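GCN5-related N-acetyltransferase (PDB 3TT2) probably transfers acyl groups other than amino-acyl groups from an acyl-CoA donor, as GCN5-related N-acetyltransferases do. Local coordinates at residues D11-R16 with M98-W103; G58-L63 with E109-D114; L285-D288 with G294-R297. All coordinates share one frame; numbering follows the deposited sequence.

Contact 1 (D11-R16 with M98-W103); sequences DRFIAR and MGLGTW. With SO4 (sulfate ion), chain I.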
ATOM      1  N   ASP A  11      -4.984  20.070  27.517  1.00156.29           N
ATOM      2  CA  ASP A  11      -5.640  19.492  28.691  1.00158.84           C
ATOM      3  C   ASP A  11      -6.915  18.726  28.354  1.00158.96           C
ATOM      4  O   ASP A  11      -7.107  17.582  28.772  1.00162.05           O
ATOM      5  CB  ASP A  11      -5.985  20.627  29.654  1.00161.66           C
ATOM      6  CG  ASP A  11      -6.564  21.823  28.931  1.00161.77           C
ATOM      7  OD1 ASP A  11      -6.595  21.788  27.674  1.00156.86           O
ATOM      8  OD2 ASP A  11      -6.983  22.794  29.596  1.00165.53           O
ATOM      9  N   ARG A  12      -7.769  19.356  27.562  1.00152.59           N
ATOM     10  CA  ARG A  12      -9.100  18.834  27.317  1.00149.92           C
ATOM     11  C   ARG A  12      -9.081  17.589  26.435  1.00144.72           C
ATOM     12  O   ARG A  12     -10.118  16.965  26.206  1.00148.26           O
ATOM     13  CB  ARG A  12      -9.974  19.929  26.709  1.00153.71           C
ATOM     14  CG  ARG A  12     -10.124  21.156  27.604  1.00160.01           C
ATOM     15  CD  ARG A  12     -10.787  22.309  26.863  1.00164.42           C
ATOM     16  NE  ARG A  12     -11.050  23.460  27.727  1.00174.60           N
ATOM     17  CZ  ARG A  12     -10.219  24.484  27.892  1.00177.90           C
ATOM     18  NH1 ARG A  12      -9.058  24.507  27.255  1.00174.56           N
ATOM     19  NH2 ARG A  12     -10.546  25.489  28.697  1.00184.26           N
ATOM     20  N   PHE A  13      -7.902  17.236  25.934  1.00138.89           N
ATOM     21  CA  PHE A  13      -7.765  16.125  24.992  1.00132.30           C
ATOM     22  C   PHE A  13      -7.249  14.815  25.601  1.00127.54           C
ATOM     23  O   PHE A  13      -6.208  14.776  26.265  1.00122.21           O
ATOM     24  CB  PHE A  13      -6.902  16.542  23.801  1.00126.92           C
ATOM     25  CG  PHE A  13      -7.567  17.538  22.909  1.00129.40           C
ATOM     26  CD1 PHE A  13      -7.553  18.886  23.223  1.00133.83           C
ATOM     27  CD2 PHE A  13      -8.221  17.124  21.762  1.00127.47           C
ATOM     28  CE1 PHE A  13      -8.171  19.803  22.408  1.00135.52           C
ATOM     29  CE2 PHE A  13      -8.842  18.034  20.938  1.00129.51           C
ATOM     30  CZ  PHE A  13      -8.818  19.376  21.261  1.00134.37           C
ATOM     31  N   ILE A  14      -7.991  13.743  25.340  1.00125.33           N
ATOM     32  CA  ILE A  14      -7.687  12.422  25.871  1.00119.83           C
ATOM     33  C   ILE A  14      -7.233  11.508  24.748  1.00110.83           C
ATOM     34  O   ILE A  14      -7.905  11.376  23.723  1.00108.22           O
ATOM     35  CB  ILE A  14      -8.921  11.802  26.585  1.00125.84           C
ATOM     36  CG1 ILE A  14      -8.871  12.063  28.100  1.00131.01           C
ATOM     37  CG2 ILE A  14      -9.035  10.295  26.310  1.00119.97           C
ATOM     38  CD1 ILE A  14      -8.923  13.532  28.518  1.00130.76           C
ATOM     39  N   ALA A  15      -6.075  10.893  24.938  1.00105.25           N
ATOM     40  CA  ALA A  15      -5.573   9.922  23.988  1.00 99.27           C
ATOM     41  C   ALA A  15      -5.845   8.538  24.550  1.00 99.09           C
ATOM     42  O   ALA A  15      -5.617   8.294  25.733  1.00105.01           O
ATOM     43  CB  ALA A  15      -4.098  10.132  23.764  1.00 98.11           C
ATOM     44  N   ARG A  16      -6.348   7.639  23.713  1.00 93.92           N
ATOM     45  CA  ARG A  16      -6.761   6.325  24.182  1.00 92.51           C
ATOM     46  C   ARG A  16      -6.747   5.330  23.029  1.00 92.25           C
ATOM     47  O   ARG A  16      -6.801   5.733  21.865  1.00 91.79           O
ATOM     48  CB  ARG A  16      -8.163   6.419  24.808  1.00 93.71           C
ATOM     49  CG  ARG A  16      -9.223   5.586  24.115  1.00 90.72           C
ATOM     50  CD  ARG A  16     -10.583   5.737  24.752  1.00102.05           C
ATOM     51  NE  ARG A  16     -11.466   6.571  23.946  1.00108.62           N
ATOM     52  CZ  ARG A  16     -12.209   6.110  22.944  1.00110.72           C
ATOM     53  NH1 ARG A  16     -12.170   4.822  22.632  1.00108.25           N
ATOM     54  NH2 ARG A  16     -12.989   6.933  22.253  1.00112.30           N
HETATM   55  N   MSE A  98      -2.424  22.860  16.415  1.00129.91           N
HETATM   56  CA  MSE A  98      -2.540  22.738  17.871  1.00124.30           C
HETATM   57  C   MSE A  98      -1.446  21.916  18.560  1.00112.65           C
HETATM   58  O   MSE A  98      -1.470  21.733  19.779  1.00107.98           O
HETATM   59  CB  MSE A  98      -3.919  22.219  18.254  1.00121.58           C
HETATM   60  CG  MSE A  98      -5.042  23.088  17.746  1.00124.21           C
HETATM   61 SE   MSE A  98      -6.731  22.582  18.554  0.71118.71          SE
HETATM   62  CE  MSE A  98      -6.341  23.070  20.399  1.00141.48           C
ATOM     63  N   GLY A  99      -0.514  21.396  17.773  1.00108.54           N
ATOM     64  CA  GLY A  99       0.507  20.508  18.300  1.00107.59           C
ATOM     65  C   GLY A  99       0.086  19.051  18.225  1.00101.93           C
ATOM     66  O   GLY A  99       0.823  18.160  18.648  1.00 96.05           O
ATOM     67  N   LEU A 100      -1.099  18.813  17.669  1.00101.72           N
ATOM     68  CA  LEU A 100      -1.677  17.477  17.606  1.00 95.45           C
ATOM     69  C   LEU A 100      -1.009  16.580  16.564  1.00 92.16           C
ATOM     70  O   LEU A 100      -0.747  15.408  16.831  1.00 89.57           O
ATOM     71  CB  LEU A 100      -3.177  17.567  17.340  1.00 95.41           C
ATOM     72  CG  LEU A 100      -4.052  17.077  18.491  1.00 95.65           C
ATOM     73  CD1 LEU A 100      -3.790  17.889  19.753  1.00101.77           C
ATOM     74  CD2 LEU A 100      -5.507  17.146  18.097  1.00 97.95           C
ATOM     75  N   GLY A 101      -0.740  17.121  15.379  1.00 90.45           N
ATOM     76  CA  GLY A 101      -0.012  16.374  14.362  1.00 85.10           C
ATOM     77  C   GLY A 101       1.397  16.027  14.823  1.00 85.78           C
ATOM     78  O   GLY A 101       1.917  14.961  14.497  1.00 79.96           O
ATOM     79  N   THR A 102       2.013  16.930  15.588  1.00 90.95           N
ATOM     80  CA  THR A 102       3.325  16.679  16.192  1.00 89.94           C
ATOM     81  C   THR A 102       3.234  15.540  17.205  1.00 84.59           C
ATOM     82  O   THR A 102       4.108  14.675  17.280  1.00 85.19           O
ATOM     83  CB  THR A 102       3.892  17.936  16.904  1.00 97.96           C
ATOM     84  OG1 THR A 102       4.296  18.913  15.933  1.00 98.94           O
ATOM     85  CG2 THR A 102       5.086  17.573  17.770  1.00 78.16           C
ATOM     86  N   TRP A 103       2.155  15.541  17.975  1.00 80.26           N
ATOM     87  CA  TRP A 103       1.953  14.526  18.982  1.00 71.88           C
ATOM     88  C   TRP A 103       1.904  13.125  18.369  1.00 81.20           C
ATOM     89  O   TRP A 103       2.631  12.234  18.808  1.00 79.99           O
ATOM     90  CB  TRP A 103       0.680  14.823  19.756  1.00 77.26           C
ATOM     91  CG  TRP A 103       0.580  14.063  21.012  1.00 78.46           C
ATOM     92  CD1 TRP A 103       0.987  14.470  22.250  1.00 83.88           C
ATOM     93  CD2 TRP A 103       0.044  12.746  21.174  1.00 77.90           C
ATOM     94  NE1 TRP A 103       0.733  13.486  23.176  1.00 84.38           N
ATOM     95  CE2 TRP A 103       0.151  12.417  22.540  1.00 84.15           C
ATOM     96  CE3 TRP A 103      -0.525  11.817  20.300  1.00 78.34           C
ATOM     97  CZ2 TRP A 103      -0.294  11.197  23.052  1.00 87.09           C
ATOM     98  CZ3 TRP A 103      -0.967  10.612  20.807  1.00 84.18           C
ATOM     99  CH2 TRP A 103      -0.849  10.311  22.172  1.00 87.38           C
TER
HETATM  100  S   SO4 I 338       0.824  20.687  14.597  1.00107.75           S
HETATM  101  O1  SO4 I 338       2.179  21.213  14.365  1.00 97.93           O
HETATM  102  O2  SO4 I 338       0.101  20.448  13.340  1.00108.12           O
HETATM  103  O3  SO4 I 338       0.920  19.440  15.346  1.00104.71           O
HETATM  104  O4  SO4 I 338       0.032  21.622  15.391  1.00115.33           O

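Contact 2 (G58-L63 with E109-D114); sequences GQEAVL and EEWIQD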
ATOM      1  N   GLY A  58      -5.383  -2.365  20.687  1.00101.68           N
ATOM      2  CA  GLY A  58      -4.907  -1.859  21.960  1.00102.72           C
ATOM      3  C   GLY A  58      -3.528  -1.254  21.824  1.00101.91           C
ATOM      4  O   GLY A  58      -3.297  -0.114  22.228  1.00100.22           O
ATOM      5  N   GLN A  59      -2.605  -2.047  21.293  1.00 96.74           N
ATOM      6  CA  GLN A  59      -1.215  -1.642  21.103  1.00 88.34           C
ATOM      7  C   GLN A  59      -0.811  -0.867  19.833  1.00 80.10           C
ATOM      8  O   GLN A  59       0.094  -0.041  19.877  1.00 80.70           O
ATOM      9  CB  GLN A  59      -0.294  -2.847  21.334  1.00 88.08           C
ATOM     10  CG  GLN A  59      -0.576  -3.619  22.648  1.00 76.66           C
ATOM     11  CD  GLN A  59      -0.696  -2.730  23.895  1.00 79.63           C
ATOM     12  OE1 GLN A  59      -0.214  -1.593  23.929  1.00 76.49           O
ATOM     13  NE2 GLN A  59      -1.353  -3.258  24.927  1.00 84.89           N
ATOM     14  N   GLU A  60      -1.452  -1.163  18.704  1.00 78.95           N
ATOM     15  CA  GLU A  60      -1.056  -0.593  17.402  1.00 69.54           C
ATOM     16  C   GLU A  60      -1.790   0.657  16.848  1.00 75.29           C
ATOM     17  O   GLU A  60      -1.537   1.072  15.719  1.00 71.95           O
ATOM     18  CB  GLU A  60      -0.956  -1.695  16.355  1.00 67.20           C
ATOM     19  CG  GLU A  60       0.183  -2.626  16.682  1.00 75.64           C
ATOM     20  CD  GLU A  60       0.085  -3.989  16.024  1.00 90.45           C
ATOM     21  OE1 GLU A  60      -0.550  -4.117  14.955  1.00 94.63           O
ATOM     22  OE2 GLU A  60       0.654  -4.946  16.593  1.00 97.15           O
ATOM     23  N   ALA A  61      -2.705   1.243  17.614  1.00 78.98           N
ATOM     24  CA  ALA A  61      -3.396   2.440  17.142  1.00 78.01           C
ATOM     25  C   ALA A  61      -3.666   3.399  18.285  1.00 75.89           C
ATOM     26  O   ALA A  61      -3.704   2.991  19.451  1.00 79.13           O
ATOM     27  CB  ALA A  61      -4.681   2.071  16.442  1.00 59.84           C
ATOM     28  N   VAL A  62      -3.835   4.675  17.955  1.00 65.41           N
ATOM     29  CA  VAL A  62      -4.171   5.670  18.971  1.00 68.06           C
ATOM     30  C   VAL A  62      -5.297   6.581  18.493  1.00 75.60           C
ATOM     31  O   VAL A  62      -5.401   6.871  17.305  1.00 77.52           O
ATOM     32  CB  VAL A  62      -2.934   6.509  19.388  1.00 78.60           C
ATOM     33  CG1 VAL A  62      -2.536   7.468  18.290  1.00 81.26           C
ATOM     34  CG2 VAL A  62      -3.200   7.277  20.680  1.00 81.58           C
ATOM     35  N   LEU A  63      -6.149   7.013  19.422  1.00 79.83           N
ATOM     36  CA  LEU A  63      -7.232   7.949  19.113  1.00 80.82           C
ATOM     37  C   LEU A  63      -7.200   9.150  20.054  1.00 84.43           C
ATOM     38  O   LEU A  63      -7.281   8.989  21.268  1.00 91.88           O
ATOM     39  CB  LEU A  63      -8.578   7.243  19.223  1.00 77.02           C
ATOM     40  CG  LEU A  63      -9.826   8.120  19.196  1.00 81.92           C
ATOM     41  CD1 LEU A  63      -9.856   8.870  17.897  1.00 80.96           C
ATOM     42  CD2 LEU A  63     -11.068   7.261  19.346  1.00 85.21           C
ATOM     43  N   GLU A 109       7.060   7.425  16.820  1.00 70.88           N
ATOM     44  CA  GLU A 109       8.487   7.326  17.104  1.00 71.64           C
ATOM     45  C   GLU A 109       8.714   6.599  18.419  1.00 73.84           C
ATOM     46  O   GLU A 109       9.565   5.727  18.518  1.00 80.20           O
ATOM     47  CB  GLU A 109       9.138   8.711  17.165  1.00 75.36           C
ATOM     48  CG  GLU A 109       9.170   9.445  15.839  1.00 76.18           C
ATOM     49  CD  GLU A 109      10.059  10.673  15.873  1.00 83.20           C
ATOM     50  OE1 GLU A 109      10.531  11.034  16.969  1.00 87.94           O
ATOM     51  OE2 GLU A 109      10.300  11.271  14.806  1.00 86.12           O
ATOM     52  N   GLU A 110       7.940   6.959  19.433  1.00 72.70           N
ATOM     53  CA  GLU A 110       8.084   6.307  20.714  1.00 79.67           C
ATOM     54  C   GLU A 110       7.599   4.869  20.599  1.00 75.27           C
ATOM     55  O   GLU A 110       8.015   4.021  21.369  1.00 71.60           O
ATOM     56  CB  GLU A 110       7.338   7.065  21.821  1.00 92.17           C
ATOM     57  CG  GLU A 110       5.853   6.738  21.913  1.00107.57           C
ATOM     58  CD  GLU A 110       5.297   6.846  23.333  1.00119.43           C
ATOM     59  OE1 GLU A 110       6.065   7.209  24.256  1.00123.80           O
ATOM     60  OE2 GLU A 110       4.092   6.558  23.523  1.00116.35           O
ATOM     61  N   TRP A 111       6.730   4.586  19.631  1.00 74.59           N
ATOM     62  CA  TRP A 111       6.217   3.231  19.477  1.00 68.55           C
ATOM     63  C   TRP A 111       7.362   2.277  19.184  1.00 68.16           C
ATOM     64  O   TRP A 111       7.540   1.285  19.894  1.00 70.45           O
ATOM     65  CB  TRP A 111       5.167   3.137  18.369  1.00 60.09           C
ATOM     66  CG  TRP A 111       4.454   1.801  18.332  1.00 64.59           C
ATOM     67  CD1 TRP A 111       3.256   1.502  18.905  1.00 65.32           C
ATOM     68  CD2 TRP A 111       4.896   0.593  17.687  1.00 73.15           C
ATOM     69  NE1 TRP A 111       2.922   0.192  18.662  1.00 67.87           N
ATOM     70  CE2 TRP A 111       3.913  -0.390  17.921  1.00 70.45           C
ATOM     71  CE3 TRP A 111       6.033   0.243  16.942  1.00 75.24           C
ATOM     72  CZ2 TRP A 111       4.030  -1.694  17.443  1.00 71.61           C
ATOM     73  CZ3 TRP A 111       6.146  -1.063  16.464  1.00 71.37           C
ATOM     74  CH2 TRP A 111       5.150  -2.011  16.716  1.00 69.70           C
ATOM     75  N   ILE A 112       8.134   2.576  18.140  1.00 59.09           N
ATOM     76  CA  ILE A 112       9.261   1.724  17.763  1.00 57.51           C
ATOM     77  C   ILE A 112      10.407   1.758  18.780  1.00 59.89           C
ATOM     78  O   ILE A 112      11.040   0.749  19.019  1.00 62.49           O
ATOM     79  CB  ILE A 112       9.811   2.034  16.352  1.00 56.98           C
ATOM     80  CG1 ILE A 112      10.816   0.956  15.947  1.00 55.86           C
ATOM     81  CG2 ILE A 112      10.490   3.389  16.310  1.00 59.65           C
ATOM     82  CD1 ILE A 112      10.294  -0.457  16.120  1.00 57.40           C
ATOM     83  N   GLN A 113      10.655   2.906  19.388  1.00 55.38           N
ATOM     84  CA  GLN A 113      11.704   3.022  20.376  1.00 61.77           C
ATOM     85  C   GLN A 113      11.494   2.109  21.586  1.00 69.20           C
ATOM     86  O   GLN A 113      12.452   1.551  22.139  1.00 77.65           O
ATOM     87  CB  GLN A 113      11.797   4.461  20.838  1.00 66.06           C
ATOM     88  CG  GLN A 113      12.410   5.374  19.804  1.00 71.29           C
ATOM     89  CD  GLN A 113      12.399   6.808  20.260  1.00 80.17           C
ATOM     90  OE1 GLN A 113      11.489   7.234  20.981  1.00 80.75           O
ATOM     91  NE2 GLN A 113      13.426   7.560  19.873  1.00 80.04           N
ATOM     92  N   ASP A 114      10.242   1.957  21.991  1.00 59.24           N
ATOM     93  CA  ASP A 114       9.880   1.131  23.133  1.00 69.69           C
ATOM     94  C   ASP A 114      10.005  -0.348  22.831  1.00 69.58           C
ATOM     95  O   ASP A 114      10.109  -1.163  23.755  1.00 65.83           O
ATOM     96  CB  ASP A 114       8.424   1.398  23.545  1.00 67.44           C
ATOM     97  CG  ASP A 114       8.236   2.750  24.188  1.00 77.00           C
ATOM     98  OD1 ASP A 114       9.252   3.436  24.366  1.00 82.89           O
ATOM     99  OD2 ASP A 114       7.094   3.128  24.530  1.00 80.16           O
TER

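Contact 3 (L285-D288 with G294-R297); sequences LSVD and GAPR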
ATOM      1  N   LEU A 285      -3.965   0.170  -8.520  1.00 47.88           N
ATOM      2  CA  LEU A 285      -2.716  -0.396  -8.070  1.00 43.46           C
ATOM      3  C   LEU A 285      -1.784   0.731  -7.680  1.00 52.86           C
ATOM      4  O   LEU A 285      -2.114   1.913  -7.784  1.00 54.02           O
ATOM      5  CB  LEU A 285      -2.086  -1.282  -9.144  1.00 41.53           C
ATOM      6  CG  LEU A 285      -1.742  -0.668 -10.499  1.00 43.35           C
ATOM      7  CD1 LEU A 285      -0.418   0.070 -10.465  1.00 50.01           C
ATOM      8  CD2 LEU A 285      -1.702  -1.742 -11.553  1.00 44.80           C
ATOM      9  N   SER A 286      -0.594   0.347  -7.260  1.00 54.75           N
ATOM     10  CA  SER A 286       0.314   1.289  -6.668  1.00 56.22           C
ATOM     11  C   SER A 286       1.721   1.088  -7.243  1.00 54.36           C
ATOM     12  O   SER A 286       2.186  -0.044  -7.392  1.00 46.61           O
ATOM     13  CB  SER A 286       0.285   1.078  -5.161  1.00 60.07           C
ATOM     14  OG  SER A 286       1.172   1.951  -4.518  1.00 73.72           O
ATOM     15  N   VAL A 287       2.398   2.174  -7.597  1.00 53.89           N
ATOM     16  CA  VAL A 287       3.760   2.037  -8.108  1.00 53.75           C
ATOM     17  C   VAL A 287       4.762   3.040  -7.534  1.00 53.99           C
ATOM     18  O   VAL A 287       4.483   4.225  -7.456  1.00 55.40           O
ATOM     19  CB  VAL A 287       3.817   2.000  -9.664  1.00 60.62           C
ATOM     20  CG1 VAL A 287       3.647   3.371 -10.257  1.00 56.20           C
ATOM     21  CG2 VAL A 287       5.133   1.406 -10.118  1.00 65.24           C
ATOM     22  N   ASP A 288       5.913   2.522  -7.100  1.00 59.53           N
ATOM     23  CA  ASP A 288       7.061   3.312  -6.660  1.00 67.15           C
ATOM     24  C   ASP A 288       7.811   3.926  -7.825  1.00 69.99           C
ATOM     25  O   ASP A 288       8.014   3.292  -8.859  1.00 72.28           O
ATOM     26  CB  ASP A 288       8.036   2.429  -5.896  1.00 77.52           C
ATOM     27  CG  ASP A 288       7.413   1.822  -4.687  1.00 93.96           C
ATOM     28  OD1 ASP A 288       6.537   0.940  -4.847  1.00 99.67           O
ATOM     29  OD2 ASP A 288       7.787   2.236  -3.576  1.00102.91           O
ATOM     30  N   GLY A 294       7.953  10.372 -12.266  1.00 65.84           N
ATOM     31  CA  GLY A 294       6.623  10.029 -12.717  1.00 57.90           C
ATOM     32  C   GLY A 294       6.492   8.537 -12.884  1.00 53.22           C
ATOM     33  O   GLY A 294       7.478   7.823 -12.888  1.00 58.47           O
ATOM     34  N   ALA A 295       5.264   8.057 -13.021  1.00 62.69           N
ATOM     35  CA  ALA A 295       5.038   6.625 -13.209  1.00 59.66           C
ATOM     36  C   ALA A 295       5.491   6.186 -14.604  1.00 61.51           C
ATOM     37  O   ALA A 295       5.502   6.989 -15.551  1.00 61.69           O
ATOM     38  CB  ALA A 295       3.583   6.279 -12.958  1.00 55.71           C
ATOM     39  N   PRO A 296       5.922   4.924 -14.720  1.00 59.32           N
ATOM     40  CA  PRO A 296       6.321   4.330 -15.991  1.00 58.18           C
ATOM     41  C   PRO A 296       5.234   4.494 -17.030  1.00 60.44           C
ATOM     42  O   PRO A 296       4.043   4.344 -16.699  1.00 60.21           O
ATOM     43  CB  PRO A 296       6.431   2.863 -15.642  1.00 38.83           C
ATOM     44  CG  PRO A 296       6.842   2.867 -14.248  1.00 48.70           C
ATOM     45  CD  PRO A 296       6.086   3.974 -13.611  1.00 51.32           C
ATOM     46  N   ARG A 297       5.629   4.757 -18.276  1.00 56.82           N
ATOM     47  CA  ARG A 297       4.657   4.913 -19.352  1.00 53.60           C
ATOM     48  C   ARG A 297       3.745   3.688 -19.453  1.00 54.61           C
ATOM     49  O   ARG A 297       2.652   3.781 -19.992  1.00 59.32           O
ATOM     50  CB  ARG A 297       5.335   5.232 -20.690  1.00 53.72           C
ATOM     51  CG  ARG A 297       5.897   6.655 -20.769  1.00 51.44           C
ATOM     52  CD  ARG A 297       6.390   6.965 -22.170  1.00 51.67           C
ATOM     53  NE  ARG A 297       7.146   8.213 -22.221  1.00 61.83           N
ATOM     54  CZ  ARG A 297       6.622   9.407 -22.463  1.00 70.59           C
ATOM     55  NH1 ARG A 297       5.322   9.533 -22.680  1.00 73.88           N
ATOM     56  NH2 ARG A 297       7.401  10.477 -22.486  1.00 78.65           N
TER

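Contact 1 (D11-R16 with M98-W103)
M98, present as selenomethionine, reaches back to F13, its CE lying 4.2 Å from F13 CE1. The methyl comes up obliquely to the phenyl ring, an apolar contact near the surface. G99 follows at the N-cap position of helix 100-115. Its phi is positive, 91°, and a CB would run into the carbonyl O of M98. Its own carbonyl O takes the first turn's bond, from W103 N to G99 O at 3.0 Å. L100 is buried and sends CD2 to 4.5 Å from F13 CE2, so M98 and L100 share the phenyl ring between them.

G101 lies beside the bound sulfate, its N 2.9 Å from sulfate O3; a CB there would be crowded by O2 of the ion. T102 N donates to sulfate O3 at 2.7 Å, and G99 N also bonds the ion, through O4, although the modelled length is too short to be read closely. The ion, probably from the crystallisation liquor, thus sits on backbone N-H groups at the start of the helix, where the partial positive charge of the helix end would be expected to favour an anion. M98 and G99 close the Q/R-x-x-G-x-G/A signature with which GNAT enzymes bind the pyrophosphate of acetyl-CoA, and the sulfate plausibly marks that site.

W103 has its CG anti to the backbone N (chi1 -165°), which swings the indole out to the strand, and W103 CH2 comes to 3.6 Å from A15 CB.

Strand 14-16 pairs through I14 and R16 with strand 61-65, whose V62 also touches W103 and whose V64 touches F13. A72 of strand 71-80 lies against both F13 and L100, so the start of helix 100-115 rests on strands 14-16, 61-65 and 71-80.

Contact 2 (G58-L63 with E109-D114)
The indole of W111 meets residues 59-60 in two ways: its N-H edge turns to the backbone of Q59, and its benzene-side carbon CZ2 turns to the side chain of E60. NE1 donates to Q59 O at 3.1 Å through a moderately bent bond. The carbonyl oxygen lies essentially in the indole plane, while, seen from the acceptor, the N-H arrives above the carbonyl plane, 40° out of it, and so misses the lone-pair directions. W111 holds its CG anti to the backbone N (chi1 -171°), the setting that carries the ring off the helix and across to residues 59-60.

E60 brings its methylene, CG, to 4.0 Å from W111 CZ2, an oblique approach by the aliphatic part of the chain. The carboxylate beyond stands nearly perpendicular to the indole, the planes 85° apart, and its OE1 has a weak hydrogen bond to D56 N instead. The indole is further fixed by R115, which makes a cation-pi contact with it and bonds W111 O through NH1; N79 of strand 71-80 touches the ring as well.

A leucine in place of W111 would probably leave Q59 O without its indole donor and R115 without its aromatic partner, opening a gap beside E60 CG.

One hydrogen bond and a little apolar packing therefore tie the last part of helix 100-115 to the point where the short helix 57-60 gives way to strand 61-65. V62, a little further on, lies against W103, L104 and W107 of the same helix, while I112 touches V125 and V127 of strand 125-132. A helix laid on the sheet after the glycine-rich loop, leading from strand 84-91 to its parallel neighbour 125-132, is the central beta-alpha-beta element of the GNAT fold.

Contact 3 (L285-D288 with G294-R297)
The turn from strand 282-290 into helix 297-301 is the beta5-alpha4 junction of the second GNAT domain, and here V287 of the strand faces A295 and P296 just ahead of the helix. CG1 of the valine makes the closest approaches: V287 CG1 lies 4.0 Å from A295 CB and 4.2 Å from P296 CD, both purely apolar contacts. With chi1 at 77°, CG1 sits between the backbone N and the carbonyl carbon, and it points out from the strand at the returning loop. V287 CG2, anti to the backbone N, is well away from A295 CB but still 4.4 Å from P296 CD.

P296 presents its CD, the ring carbon next to the backbone nitrogen, so CG1 meets the alanine side chain and the neighbouring proline ring together. No hydrogen bond crosses between the two segments, so the fit rests on these few carbon atoms at the surface.

Behind V287 the strand is held by backbone bonds to strand 148-159, V287 with W154 and L285 with M156. A strand, a short connecting loop and a short helix whose Y299 lies against V287 and L285 of the strand follow one another here, the succession by which GNAT domains continue after their two central parallel strands, in this case 246-254 and 282-290.

In the fold
Contacts 1 and 2 are two stations on helix 100-115, their centres about 15 Å apart: contact 1 at its start, contact 2 near its end. Their segments alternate along the chain, and strands 14-16 and 61-65 are neighbours, joined by the backbone hydrogen bond between R16 O and L63 N, 2.8 Å. Together they seat one helix, with the sulfate at its head, on the first strands of the fold. Contact 3 comes later in the chain, in the second GNAT domain, its centre about 36 Å from that of contact 1 and about 31 Å from that of contact 2. Between the two regions, strands 305-316 and 148-159 run side by side, joining the N-terminal strands to those around contact 3.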